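Local coordinates for fructose 1-phosphate kinase (Staphylococcus aureus, PDB 2JG5), which probably phosphorylates fructose 1-phosphate to fructose 1,6-bisphosphate with ATP, as a pfkB-family sugar kinase of the LacC subfamily that may also act on tagatose 6-phosphate, at residues K157-A162 with H174-K179; D142-I147 with E168-Y173; M1-T6 with D127-A132. All blocks are in the same frame, centred on the assembly; numbering follows the deposited sequence.

All three contacts belong to the central parallel sheet of the pfkB-family kinase and its helices. Strands 2-6, 128-132, 157-161 and 177-178 are consecutive in it: contact 3 joins the first pair, contact 1 the last, and backbone bonds between Val129 and both Lys157 and Val159 link them. Contact 2 packs helix 143-154 against Ser169, Val170 and the 3-10 turn that holds Tyr173, on the side of strand 157-161 that carries Leu158 and Val160. Centres lie about 10 Å apart between contact 1 and each of the others, and about 14 Å apart between contacts 2 and 3. Contact 3 closes first along the chain, whereas the segments of contacts 1 and 2 alternate, as expected when helices 143-154 and 164-170 are the crossovers into strands 157-161 and 177-178.

Contact 1 (K157-A162 with H174-K179); sequences KLVVDA and HPLFIK
Lys157 to Asp161 and Pro175 to Lys179 run 28° apart, with Leu158 O accepting from Leu176 N at 2.6 Å and Val160 N donating to Phe177 O at 3.2 Å. Strand 157-161, helix 164-170 and the short, weakly bonded strand 177-178 form a beta-alpha-beta unit; 177-178 is the outermost strand of the parallel sheet within the chain. The pairing frays toward Lys179, where the bond from Lys179 N to Val160 O is weak; water 2 bonds to both atoms and to Ala162 N. At the opposite end water 1 joins Leu158 N to His174 O.

Val159 and Phe177 share one face of the sheet. Phe177 CG sits in the crowded position between backbone N and carbonyl carbon (chi1 69°), and the ring that follows turns one face to Val159 CG1. That methyl is 3.8 Å from the ring centroid, over the face but shifted toward the rim near CZ, a CH-pi contact. Val159 CG2 meets Leu176 CD2 at 4.0 Å, the two side chains side by side, and Met255 of helix 247-260 packs on Phe177. On the other face, where Tyr144 of helix 143-154 touches Val160, Val160 CB rests on Ile178 CG2 at 3.9 Å.

Asp161 and Lys179 extend side by side, but Asp161 OD2 forms its salt bridge with Lys38. Lys179 meets the carboxylate through its chain: CE lies 3.7 Å from Asp161 OD1, while NZ stays 4.3 Å from that oxygen, and water 3 donates to Asp161 OD2 at 2.6 Å.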
ATOM      1  N   LYS A 157     -32.375 -15.012   4.601  1.00 33.34           N
ATOM      2  CA  LYS A 157     -31.687 -16.094   3.896  1.00 33.89           C
ATOM      3  C   LYS A 157     -30.194 -15.966   4.104  1.00 33.89           C
ATOM      4  O   LYS A 157     -29.616 -14.936   3.769  1.00 34.44           O
ATOM      5  CB  LYS A 157     -31.990 -16.052   2.396  1.00 33.89           C
ATOM      6  CG  LYS A 157     -33.375 -16.533   2.018  1.00 35.42           C
ATOM      7  CD  LYS A 157     -34.449 -15.514   2.367  1.00 37.57           C
ATOM      8  CE  LYS A 157     -35.647 -16.195   3.031  1.00 39.63           C
ATOM      9  NZ  LYS A 157     -36.361 -17.142   2.120  1.00 39.43           N
ATOM     10  N   LEU A 158     -29.581 -17.003   4.665  1.00 33.88           N
ATOM     11  CA  LEU A 158     -28.136 -17.025   4.835  1.00 34.07           C
ATOM     12  C   LEU A 158     -27.427 -17.822   3.739  1.00 34.15           C
ATOM     13  O   LEU A 158     -27.728 -18.990   3.508  1.00 34.09           O
ATOM     14  CB  LEU A 158     -27.737 -17.549   6.214  1.00 33.71           C
ATOM     15  CG  LEU A 158     -26.219 -17.614   6.413  1.00 33.52           C
ATOM     16  CD1 LEU A 158     -25.615 -16.239   6.784  1.00 32.58           C
ATOM     17  CD2 LEU A 158     -25.894 -18.650   7.451  1.00 33.15           C
ATOM     18  N   VAL A 159     -26.477 -17.162   3.080  1.00 34.50           N
ATOM     19  CA  VAL A 159     -25.653 -17.772   2.035  1.00 34.05           C
ATOM     20  C   VAL A 159     -24.195 -17.814   2.485  1.00 33.97           C
ATOM     21  O   VAL A 159     -23.630 -16.800   2.903  1.00 34.17           O
ATOM     22  CB  VAL A 159     -25.762 -16.980   0.728  1.00 34.17           C
ATOM     23  CG1 VAL A 159     -24.866 -17.572  -0.327  1.00 33.85           C
ATOM     24  CG2 VAL A 159     -27.221 -16.918   0.258  1.00 33.76           C
ATOM     25  N   VAL A 160     -23.586 -18.990   2.408  1.00 33.63           N
ATOM     26  CA  VAL A 160     -22.221 -19.155   2.869  1.00 32.95           C
ATOM     27  C   VAL A 160     -21.311 -19.715   1.782  1.00 33.29           C
ATOM     28  O   VAL A 160     -21.634 -20.712   1.124  1.00 32.77           O
ATOM     29  CB  VAL A 160     -22.161 -20.055   4.133  1.00 32.89           C
ATOM     30  CG1 VAL A 160     -20.716 -20.435   4.476  1.00 31.64           C
ATOM     31  CG2 VAL A 160     -22.832 -19.363   5.302  1.00 31.88           C
ATOM     32  N   ASP A 161     -20.172 -19.051   1.609  1.00 33.45           N
ATOM     33  CA  ASP A 161     -19.081 -19.552   0.789  1.00 33.87           C
ATOM     34  C   ASP A 161     -17.797 -19.497   1.626  1.00 34.32           C
ATOM     35  O   ASP A 161     -17.150 -18.456   1.739  1.00 34.39           O
ATOM     36  CB  ASP A 161     -18.975 -18.740  -0.500  1.00 33.48           C
ATOM     37  CG  ASP A 161     -17.878 -19.228  -1.419  1.00 34.22           C
ATOM     38  OD1 ASP A 161     -17.427 -20.387  -1.282  1.00 34.49           O
ATOM     39  OD2 ASP A 161     -17.464 -18.438  -2.296  1.00 37.17           O
ATOM     40  N   ALA A 162     -17.451 -20.629   2.231  1.00 34.87           N
ATOM     41  CA  ALA A 162     -16.339 -20.698   3.181  1.00 35.99           C
ATOM     42  C   ALA A 162     -15.600 -22.041   3.111  1.00 36.47           C
ATOM     43  O   ALA A 162     -15.997 -22.926   2.362  1.00 36.84           O
ATOM     44  CB  ALA A 162     -16.855 -20.431   4.613  1.00 35.71           C
ATOM     45  N   HIS A 174     -29.823 -23.744   8.693  1.00 33.48           N
ATOM     46  CA  HIS A 174     -30.529 -23.834   7.419  1.00 33.38           C
ATOM     47  C   HIS A 174     -30.170 -22.714   6.446  1.00 32.89           C
ATOM     48  O   HIS A 174     -31.044 -21.936   6.047  1.00 32.69           O
ATOM     49  CB  HIS A 174     -32.049 -23.893   7.642  1.00 33.99           C
ATOM     50  CG  HIS A 174     -32.472 -24.885   8.680  1.00 35.09           C
ATOM     51  ND1 HIS A 174     -32.064 -26.202   8.664  1.00 37.04           N
ATOM     52  CD2 HIS A 174     -33.279 -24.756   9.758  1.00 36.63           C
ATOM     53  CE1 HIS A 174     -32.597 -26.841   9.689  1.00 36.88           C
ATOM     54  NE2 HIS A 174     -33.341 -25.986  10.368  1.00 37.16           N
ATOM     55  N   PRO A 175     -28.884 -22.627   6.047  1.00 32.27           N
ATOM     56  CA  PRO A 175     -28.525 -21.598   5.086  1.00 31.92           C
ATOM     57  C   PRO A 175     -29.250 -21.861   3.771  1.00 31.93           C
ATOM     58  O   PRO A 175     -29.616 -22.999   3.496  1.00 32.00           O
ATOM     59  CB  PRO A 175     -27.014 -21.793   4.917  1.00 31.97           C
ATOM     60  CG  PRO A 175     -26.763 -23.206   5.317  1.00 31.56           C
ATOM     61  CD  PRO A 175     -27.728 -23.468   6.411  1.00 32.09           C
ATOM     62  N   LEU A 176     -29.460 -20.821   2.971  1.00 32.10           N
ATOM     63  CA  LEU A 176     -30.170 -20.951   1.705  1.00 32.17           C
ATOM     64  C   LEU A 176     -29.409 -21.856   0.747  1.00 32.15           C
ATOM     65  O   LEU A 176     -29.993 -22.721   0.117  1.00 32.71           O
ATOM     66  CB  LEU A 176     -30.394 -19.583   1.081  1.00 32.08           C
ATOM     67  CG  LEU A 176     -31.046 -19.587  -0.296  1.00 32.55           C
ATOM     68  CD1 LEU A 176     -32.527 -19.928  -0.172  1.00 32.65           C
ATOM     69  CD2 LEU A 176     -30.831 -18.237  -0.971  1.00 33.13           C
ATOM     70  N   PHE A 177     -28.112 -21.607   0.617  1.00 32.35           N
ATOM     71  CA  PHE A 177     -27.168 -22.573   0.066  1.00 31.94           C
ATOM     72  C   PHE A 177     -25.762 -22.367   0.625  1.00 31.81           C
ATOM     73  O   PHE A 177     -25.414 -21.282   1.093  1.00 30.98           O
ATOM     74  CB  PHE A 177     -27.158 -22.583  -1.475  1.00 32.03           C
ATOM     75  CG  PHE A 177     -26.581 -21.343  -2.106  1.00 31.95           C
ATOM     76  CD1 PHE A 177     -25.234 -21.282  -2.444  1.00 32.13           C
ATOM     77  CD2 PHE A 177     -27.399 -20.254  -2.409  1.00 31.77           C
ATOM     78  CE1 PHE A 177     -24.699 -20.142  -3.048  1.00 32.94           C
ATOM     79  CE2 PHE A 177     -26.880 -19.110  -3.013  1.00 32.36           C
ATOM     80  CZ  PHE A 177     -25.522 -19.053  -3.337  1.00 32.82           C
ATOM     81  N   ILE A 178     -24.985 -23.449   0.594  1.00 32.03           N
ATOM     82  CA  ILE A 178     -23.532 -23.406   0.753  1.00 31.86           C
ATOM     83  C   ILE A 178     -22.863 -23.829  -0.573  1.00 31.92           C
ATOM     84  O   ILE A 178     -23.528 -24.372  -1.459  1.00 31.64           O
ATOM     85  CB  ILE A 178     -23.066 -24.294   1.913  1.00 31.66           C
ATOM     86  CG1 ILE A 178     -23.687 -25.698   1.786  1.00 31.56           C
ATOM     87  CG2 ILE A 178     -23.417 -23.618   3.239  1.00 32.19           C
ATOM     88  CD1 ILE A 178     -23.044 -26.752   2.653  1.00 32.70           C
ATOM     89  N   LYS A 179     -21.560 -23.585  -0.710  1.00 31.92           N
ATOM     90  CA  LYS A 179     -20.883 -23.850  -1.986  1.00 32.12           C
ATOM     91  C   LYS A 179     -19.537 -24.595  -1.885  1.00 32.02           C
ATOM     92  O   LYS A 179     -18.496 -24.047  -2.239  1.00 31.94           O
ATOM     93  CB  LYS A 179     -20.734 -22.546  -2.799  1.00 31.96           C
ATOM     94  CG  LYS A 179     -20.506 -22.780  -4.289  1.00 32.18           C
ATOM     95  CD  LYS A 179     -20.118 -21.530  -5.055  1.00 32.77           C
ATOM     96  CE  LYS A 179     -18.709 -21.089  -4.721  1.00 34.62           C
ATOM     97  NZ  LYS A 179     -17.693 -22.080  -5.194  1.00 35.75           N
TER
HETATM   98  O   HOH W   1     -30.987 -19.164   5.517  1.00 25.63           O
HETATM   99  O   HOH W   2     -19.310 -22.867   1.031  1.00 25.65           O
HETATM  100  O   HOH W   3     -15.856 -19.845  -3.838  1.00 40.89           O

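Contact 2 (D142-I147 with E168-Y173); sequences DAYAQI and ESVLPY. Unlike the reference sequence in segment 168-173: Tyr173 (reference Phe).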
ATOM      1  N   ASP A 142     -15.756 -19.105  15.544  1.00 28.67           N
ATOM      2  CA  ASP A 142     -17.117 -19.528  15.209  1.00 28.27           C
ATOM      3  C   ASP A 142     -17.966 -18.361  14.688  1.00 28.17           C
ATOM      4  O   ASP A 142     -19.188 -18.377  14.825  1.00 28.30           O
ATOM      5  CB  ASP A 142     -17.793 -20.210  16.402  1.00 28.29           C
ATOM      6  CG  ASP A 142     -18.243 -19.219  17.501  1.00 29.56           C
ATOM      7  OD1 ASP A 142     -19.110 -19.621  18.315  1.00 29.75           O
ATOM      8  OD2 ASP A 142     -17.745 -18.065  17.565  1.00 28.61           O
ATOM      9  N   ALA A 143     -17.309 -17.367  14.082  1.00 27.87           N
ATOM     10  CA  ALA A 143     -17.964 -16.165  13.563  1.00 27.85           C
ATOM     11  C   ALA A 143     -19.080 -16.453  12.555  1.00 28.10           C
ATOM     12  O   ALA A 143     -20.098 -15.763  12.550  1.00 28.36           O
ATOM     13  CB  ALA A 143     -16.948 -15.235  12.960  1.00 27.99           C
ATOM     14  N   TYR A 144     -18.892 -17.469  11.711  1.00 28.08           N
ATOM     15  CA  TYR A 144     -19.931 -17.872  10.754  1.00 27.99           C
ATOM     16  C   TYR A 144     -21.206 -18.281  11.480  1.00 27.69           C
ATOM     17  O   TYR A 144     -22.305 -17.835  11.121  1.00 28.11           O
ATOM     18  CB  TYR A 144     -19.440 -18.991   9.818  1.00 27.81           C
ATOM     19  CG  TYR A 144     -18.787 -18.456   8.565  1.00 28.28           C
ATOM     20  CD1 TYR A 144     -19.530 -18.272   7.397  1.00 29.32           C
ATOM     21  CD2 TYR A 144     -17.432 -18.109   8.545  1.00 28.13           C
ATOM     22  CE1 TYR A 144     -18.945 -17.763   6.240  1.00 27.81           C
ATOM     23  CE2 TYR A 144     -16.841 -17.597   7.397  1.00 27.74           C
ATOM     24  CZ  TYR A 144     -17.614 -17.421   6.252  1.00 28.10           C
ATOM     25  OH  TYR A 144     -17.052 -16.917   5.106  1.00 29.81           O
ATOM     26  N   ALA A 145     -21.045 -19.102  12.514  1.00 26.99           N
ATOM     27  CA  ALA A 145     -22.156 -19.613  13.294  1.00 26.67           C
ATOM     28  C   ALA A 145     -22.873 -18.514  14.067  1.00 26.47           C
ATOM     29  O   ALA A 145     -24.086 -18.570  14.237  1.00 26.71           O
ATOM     30  CB  ALA A 145     -21.668 -20.693  14.263  1.00 26.64           C
ATOM     31  N   GLN A 146     -22.110 -17.546  14.558  1.00 26.28           N
ATOM     32  CA  GLN A 146     -22.650 -16.427  15.331  1.00 26.44           C
ATOM     33  C   GLN A 146     -23.525 -15.531  14.453  1.00 26.85           C
ATOM     34  O   GLN A 146     -24.518 -14.964  14.912  1.00 26.80           O
ATOM     35  CB  GLN A 146     -21.524 -15.612  15.976  1.00 26.07           C
ATOM     36  CG  GLN A 146     -20.704 -16.364  17.046  1.00 25.96           C
ATOM     37  CD  GLN A 146     -19.948 -15.410  17.978  1.00 25.79           C
ATOM     38  OE1 GLN A 146     -20.312 -14.238  18.111  1.00 23.87           O
ATOM     39  NE2 GLN A 146     -18.893 -15.907  18.619  1.00 23.94           N
ATOM     40  N   ILE A 147     -23.154 -15.426  13.180  1.00 27.44           N
ATOM     41  CA  ILE A 147     -23.970 -14.729  12.202  1.00 27.91           C
ATOM     42  C   ILE A 147     -25.180 -15.614  11.869  1.00 28.59           C
ATOM     43  O   ILE A 147     -26.335 -15.175  11.991  1.00 28.63           O
ATOM     44  CB  ILE A 147     -23.122 -14.329  10.956  1.00 28.13           C
ATOM     45  CG1 ILE A 147     -22.275 -13.092  11.281  1.00 27.61           C
ATOM     46  CG2 ILE A 147     -24.007 -14.079   9.727  1.00 27.60           C
ATOM     47  CD1 ILE A 147     -20.989 -12.976  10.467  1.00 29.42           C
ATOM     48  N   GLU A 168     -19.755 -26.248   7.176  1.00 38.40           N
ATOM     49  CA  GLU A 168     -20.373 -27.295   7.992  1.00 38.19           C
ATOM     50  C   GLU A 168     -21.063 -26.746   9.239  1.00 37.45           C
ATOM     51  O   GLU A 168     -22.103 -27.257   9.636  1.00 37.14           O
ATOM     52  CB  GLU A 168     -19.350 -28.370   8.382  1.00 38.28           C
ATOM     53  CG  GLU A 168     -19.016 -29.359   7.265  1.00 39.17           C
ATOM     54  CD  GLU A 168     -18.110 -30.496   7.723  1.00 39.36           C
ATOM     55  OE1 GLU A 168     -16.944 -30.229   8.100  1.00 41.08           O
ATOM     56  OE2 GLU A 168     -18.568 -31.660   7.699  1.00 40.51           O
ATOM     57  N   SER A 169     -20.496 -25.691   9.831  1.00 36.78           N
ATOM     58  CA  SER A 169     -20.999 -25.140  11.096  1.00 36.24           C
ATOM     59  C   SER A 169     -22.284 -24.315  10.987  1.00 35.77           C
ATOM     60  O   SER A 169     -22.960 -24.071  11.994  1.00 35.49           O
ATOM     61  CB  SER A 169     -19.920 -24.301  11.787  1.00 36.23           C
ATOM     62  OG  SER A 169     -19.675 -23.092  11.083  1.00 36.69           O
ATOM     63  N   VAL A 170     -22.615 -23.862   9.780  1.00 35.15           N
ATOM     64  CA  VAL A 170     -23.827 -23.059   9.601  1.00 34.72           C
ATOM     65  C   VAL A 170     -25.029 -23.926   9.225  1.00 34.62           C
ATOM     66  O   VAL A 170     -26.166 -23.461   9.262  1.00 34.20           O
ATOM     67  CB  VAL A 170     -23.641 -21.875   8.602  1.00 34.84           C
ATOM     68  CG1 VAL A 170     -22.670 -20.841   9.159  1.00 34.45           C
ATOM     69  CG2 VAL A 170     -23.192 -22.357   7.228  1.00 34.62           C
ATOM     70  N   LEU A 171     -24.762 -25.191   8.890  1.00 34.46           N
ATOM     71  CA  LEU A 171     -25.792 -26.132   8.443  1.00 34.25           C
ATOM     72  C   LEU A 171     -27.004 -26.234   9.372  1.00 34.23           C
ATOM     73  O   LEU A 171     -28.132 -26.170   8.890  1.00 34.12           O
ATOM     74  CB  LEU A 171     -25.198 -27.522   8.166  1.00 34.25           C
ATOM     75  CG  LEU A 171     -24.316 -27.721   6.930  1.00 33.95           C
ATOM     76  CD1 LEU A 171     -23.603 -29.058   7.013  1.00 34.18           C
ATOM     77  CD2 LEU A 171     -25.120 -27.641   5.662  1.00 32.92           C
ATOM     78  N   PRO A 172     -26.785 -26.362  10.704  1.00 34.27           N
ATOM     79  CA  PRO A 172     -27.933 -26.396  11.622  1.00 34.24           C
ATOM     80  C   PRO A 172     -28.807 -25.138  11.557  1.00 34.23           C
ATOM     81  O   PRO A 172     -29.897 -25.113  12.145  1.00 34.24           O
ATOM     82  CB  PRO A 172     -27.275 -26.487  13.006  1.00 34.19           C
ATOM     83  CG  PRO A 172     -25.925 -27.036  12.761  1.00 34.16           C
ATOM     84  CD  PRO A 172     -25.509 -26.490  11.437  1.00 34.20           C
ATOM     85  N   TYR A 173     -28.329 -24.111  10.852  1.00 33.88           N
ATOM     86  CA  TYR A 173     -29.031 -22.822  10.770  1.00 33.70           C
ATOM     87  C   TYR A 173     -29.774 -22.649   9.456  1.00 33.56           C
ATOM     88  O   TYR A 173     -30.309 -21.569   9.167  1.00 33.38           O
ATOM     89  CB  TYR A 173     -28.063 -21.667  11.029  1.00 33.38           C
ATOM     90  CG  TYR A 173     -27.399 -21.767  12.382  1.00 33.51           C
ATOM     91  CD1 TYR A 173     -28.092 -21.420  13.541  1.00 33.48           C
ATOM     92  CD2 TYR A 173     -26.098 -22.248  12.511  1.00 32.70           C
ATOM     93  CE1 TYR A 173     -27.497 -21.527  14.795  1.00 33.15           C
ATOM     94  CE2 TYR A 173     -25.495 -22.352  13.757  1.00 33.25           C
ATOM     95  CZ  TYR A 173     -26.202 -21.985  14.894  1.00 33.14           C
ATOM     96  OH  TYR A 173     -25.616 -22.085  16.131  1.00 33.90           O
TER
HETATM   97  O   HOH W   4     -18.880 -21.113  12.541  1.00 24.08           O
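Tyr144, in the first turn of helix 143-154, meets Val170 through its base and backbone rather than its hydroxyl. Val170 CG1 lies 3.8 Å from Tyr144 CB and 3.6 Å from Tyr144 O, and it comes to the edge of the tyrosine ring, near its plane. This methyl is placed beside the backbone N of Val170 and anti to its carbonyl carbon (chi1 -67°). The ring itself leads away from the second helix toward the sheet, touching Val160, and its OH bonds to Gly133 O.

Ala145 and Val170 have the nearest CA atoms of the two segments, 5.3 Å apart. A water bridges the helices here: Ala145 N, in the first helical turn, donates to it at 3.0 Å, and it donates to Ser169 OG, which is also bonded to Leu166 O. The Tyr173 ring packs against Ala145, with Tyr173 CE2 4.2 Å from Ala145 CB. Ala145 O stands 4.0 Å above the Tyr173 ring plane, displaced from the centre toward CE2 and CZ, while Ser169 O and Val170 CA lie in that plane at the ring edge.

The Gln146 side chain starts away from the second segment, and its NE2 donates to OD2 of the N-cap residue Asp142 at 2.7 Å. With Val170 packed on Leu158 and Val160 of strand 157-161, the arrangement is that of adjacent crossover helices packed on one side of the parallel sheet in the alpha/beta fold of the ribokinase-like sugar kinases.

Contact 3 (M1-T6 with D127-A132); sequences MIYTVT and DIVIVA
Tyr3 and Ile130 form the tight middle of a parallel strand pair, in which strands 2-6 and 128-132 run 18° apart in direct register. Three short bonds grip this centre: Tyr3 N to Ile128 O at 2.8 Å, Ile130 N to Tyr3 O at 2.7 Å, and Val5 N to Ile130 O at 2.7 Å. The donors approach nearly along the C=O axis, although the Val5 bond is bent at its N-H (143°). Around them Ile2 CG2 meets Ile130 CD1 at 3.8 Å, and Ile2 and Ile128 lie side by side. On the opposite face Val5 CG2 touches Val129 CG1 and Val131 CG2.

Both ends are looser. Ala132 N reaches Val5 O weakly, and at the exposed N-terminus Ile128 N bonds weakly to Met1 O. Met1 N forms a long salt bridge of 3.4 Å with Asp127 OD1. Asp127 OD2 accepts from Thr124 N and comes to the edge of the Tyr3 ring in its plane, 3.5 Å from Tyr3 CE1; ring and carboxylate are turned 72° apart. Met1 CG lies over one face of that ring, 3.4 Å above its plane and displaced from the centre.

Strand 54-56 flanks 2-6 and strand 157-161 flanks 128-132. Ile2, Thr4, Ile128 and Ile130 face helices 38-48 and 247-260: Val42 touches Thr4 and Ile130, and Val256 touches Ile128 and Ile130.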
ATOM      1  N   MET A   1     -33.375  -5.960   0.751  1.00 35.12           N
ATOM      2  CA  MET A   1     -31.897  -5.688   0.716  1.00 34.94           C
ATOM      3  C   MET A   1     -31.043  -6.952   0.829  1.00 34.17           C
ATOM      4  O   MET A   1     -31.385  -7.870   1.556  1.00 34.29           O
ATOM      5  CB  MET A   1     -31.502  -4.656   1.787  1.00 35.08           C
ATOM      6  CG  MET A   1     -30.005  -4.215   1.768  1.00 36.32           C
ATOM      7  SD  MET A   1     -29.237  -3.856   0.156  1.00 40.14           S
ATOM      8  CE  MET A   1     -30.264  -2.490  -0.418  1.00 39.35           C
ATOM      9  N   ILE A   2     -29.934  -6.970   0.089  1.00 33.70           N
ATOM     10  CA  ILE A   2     -28.932  -8.039   0.112  1.00 32.94           C
ATOM     11  C   ILE A   2     -27.624  -7.533   0.734  1.00 32.90           C
ATOM     12  O   ILE A   2     -27.132  -6.462   0.380  1.00 33.01           O
ATOM     13  CB  ILE A   2     -28.651  -8.563  -1.320  1.00 32.80           C
ATOM     14  CG1 ILE A   2     -29.868  -9.330  -1.847  1.00 32.94           C
ATOM     15  CG2 ILE A   2     -27.431  -9.455  -1.339  1.00 32.06           C
ATOM     16  CD1 ILE A   2     -29.974  -9.404  -3.344  1.00 33.13           C
ATOM     17  N   TYR A   3     -27.062  -8.317   1.655  1.00 32.70           N
ATOM     18  CA  TYR A   3     -25.850  -7.949   2.380  1.00 32.11           C
ATOM     19  C   TYR A   3     -24.733  -8.942   2.138  1.00 31.88           C
ATOM     20  O   TYR A   3     -24.929 -10.147   2.271  1.00 31.79           O
ATOM     21  CB  TYR A   3     -26.119  -7.876   3.880  1.00 31.70           C
ATOM     22  CG  TYR A   3     -27.157  -6.854   4.251  1.00 31.97           C
ATOM     23  CD1 TYR A   3     -28.476  -7.236   4.514  1.00 31.33           C
ATOM     24  CD2 TYR A   3     -26.825  -5.497   4.345  1.00 30.84           C
ATOM     25  CE1 TYR A   3     -29.427  -6.301   4.849  1.00 30.14           C
ATOM     26  CE2 TYR A   3     -27.768  -4.560   4.684  1.00 30.15           C
ATOM     27  CZ  TYR A   3     -29.063  -4.968   4.936  1.00 30.58           C
ATOM     28  OH  TYR A   3     -30.006  -4.034   5.265  1.00 31.01           O
ATOM     29  N   THR A   4     -23.562  -8.427   1.772  1.00 31.58           N
ATOM     30  CA  THR A   4     -22.359  -9.249   1.713  1.00 31.18           C
ATOM     31  C   THR A   4     -21.512  -8.956   2.956  1.00 31.06           C
ATOM     32  O   THR A   4     -21.469  -7.820   3.432  1.00 31.27           O
ATOM     33  CB  THR A   4     -21.565  -9.004   0.412  1.00 31.30           C
ATOM     34  OG1 THR A   4     -21.097  -7.650   0.371  1.00 30.88           O
ATOM     35  CG2 THR A   4     -22.458  -9.261  -0.790  1.00 30.37           C
ATOM     36  N   VAL A   5     -20.896  -9.984   3.523  1.00 30.70           N
ATOM     37  CA  VAL A   5     -20.036  -9.789   4.690  1.00 30.34           C
ATOM     38  C   VAL A   5     -18.616 -10.235   4.303  1.00 30.81           C
ATOM     39  O   VAL A   5     -18.421 -11.353   3.843  1.00 30.74           O
ATOM     40  CB  VAL A   5     -20.565 -10.552   5.927  1.00 30.38           C
ATOM     41  CG1 VAL A   5     -19.719 -10.258   7.170  1.00 30.38           C
ATOM     42  CG2 VAL A   5     -22.050 -10.208   6.200  1.00 30.18           C
ATOM     43  N   THR A   6     -17.655  -9.322   4.439  1.00 30.57           N
ATOM     44  CA  THR A   6     -16.240  -9.589   4.231  1.00 30.92           C
ATOM     45  C   THR A   6     -15.529  -9.182   5.535  1.00 30.51           C
ATOM     46  O   THR A   6     -15.433  -8.007   5.861  1.00 30.44           O
ATOM     47  CB  THR A   6     -15.657  -8.794   3.001  1.00 30.86           C
ATOM     48  OG1 THR A   6     -16.407  -9.087   1.810  1.00 32.13           O
ATOM     49  CG2 THR A   6     -14.221  -9.140   2.748  1.00 31.17           C
ATOM     50  N   ASP A 127     -34.516 -10.307   3.492  1.00 33.48           N
ATOM     51  CA  ASP A 127     -33.102 -10.042   3.248  1.00 32.78           C
ATOM     52  C   ASP A 127     -32.304 -11.310   2.961  1.00 32.42           C
ATOM     53  O   ASP A 127     -32.672 -12.415   3.382  1.00 32.63           O
ATOM     54  CB  ASP A 127     -32.449  -9.326   4.445  1.00 32.45           C
ATOM     55  CG  ASP A 127     -32.982  -7.917   4.672  1.00 32.40           C
ATOM     56  OD1 ASP A 127     -33.725  -7.367   3.825  1.00 33.92           O
ATOM     57  OD2 ASP A 127     -32.655  -7.349   5.726  1.00 32.36           O
ATOM     58  N   ILE A 128     -31.202 -11.125   2.242  1.00 31.70           N
ATOM     59  CA  ILE A 128     -30.225 -12.172   2.010  1.00 30.90           C
ATOM     60  C   ILE A 128     -28.922 -11.689   2.625  1.00 30.60           C
ATOM     61  O   ILE A 128     -28.492 -10.551   2.404  1.00 30.08           O
ATOM     62  CB  ILE A 128     -30.045 -12.491   0.493  1.00 31.17           C
ATOM     63  CG1 ILE A 128     -31.419 -12.740  -0.160  1.00 30.16           C
ATOM     64  CG2 ILE A 128     -29.010 -13.651   0.270  1.00 29.94           C
ATOM     65  CD1 ILE A 128     -31.380 -13.309  -1.557  1.00 31.10           C
ATOM     66  N   VAL A 129     -28.326 -12.555   3.434  1.00 30.12           N
ATOM     67  CA  VAL A 129     -27.021 -12.304   4.011  1.00 29.47           C
ATOM     68  C   VAL A 129     -26.046 -13.337   3.438  1.00 29.66           C
ATOM     69  O   VAL A 129     -26.234 -14.560   3.605  1.00 29.63           O
ATOM     70  CB  VAL A 129     -27.063 -12.333   5.568  1.00 29.57           C
ATOM     71  CG1 VAL A 129     -25.673 -12.066   6.152  1.00 28.44           C
ATOM     72  CG2 VAL A 129     -28.079 -11.294   6.091  1.00 27.97           C
ATOM     73  N   ILE A 130     -25.036 -12.827   2.731  1.00 29.17           N
ATOM     74  CA  ILE A 130     -23.968 -13.643   2.145  1.00 29.02           C
ATOM     75  C   ILE A 130     -22.696 -13.436   2.967  1.00 29.48           C
ATOM     76  O   ILE A 130     -22.189 -12.319   3.083  1.00 29.47           O
ATOM     77  CB  ILE A 130     -23.688 -13.272   0.664  1.00 28.72           C
ATOM     78  CG1 ILE A 130     -24.981 -13.328  -0.162  1.00 28.76           C
ATOM     79  CG2 ILE A 130     -22.607 -14.198   0.056  1.00 27.73           C
ATOM     80  CD1 ILE A 130     -25.024 -12.371  -1.337  1.00 28.86           C
ATOM     81  N   VAL A 131     -22.187 -14.520   3.541  1.00 29.69           N
ATOM     82  CA  VAL A 131     -20.968 -14.443   4.323  1.00 29.85           C
ATOM     83  C   VAL A 131     -19.933 -15.280   3.609  1.00 30.44           C
ATOM     84  O   VAL A 131     -20.120 -16.473   3.393  1.00 30.48           O
ATOM     85  CB  VAL A 131     -21.174 -14.905   5.800  1.00 30.12           C
ATOM     86  CG1 VAL A 131     -19.936 -14.587   6.646  1.00 28.82           C
ATOM     87  CG2 VAL A 131     -22.393 -14.240   6.398  1.00 28.23           C
ATOM     88  N   ALA A 132     -18.847 -14.629   3.213  1.00 30.92           N
ATOM     89  CA  ALA A 132     -17.839 -15.275   2.408  1.00 31.41           C
ATOM     90  C   ALA A 132     -16.464 -14.830   2.852  1.00 32.08           C
ATOM     91  O   ALA A 132     -16.208 -13.619   3.021  1.00 32.32           O
ATOM     92  CB  ALA A 132     -18.057 -14.967   0.919  1.00 31.21           C
TER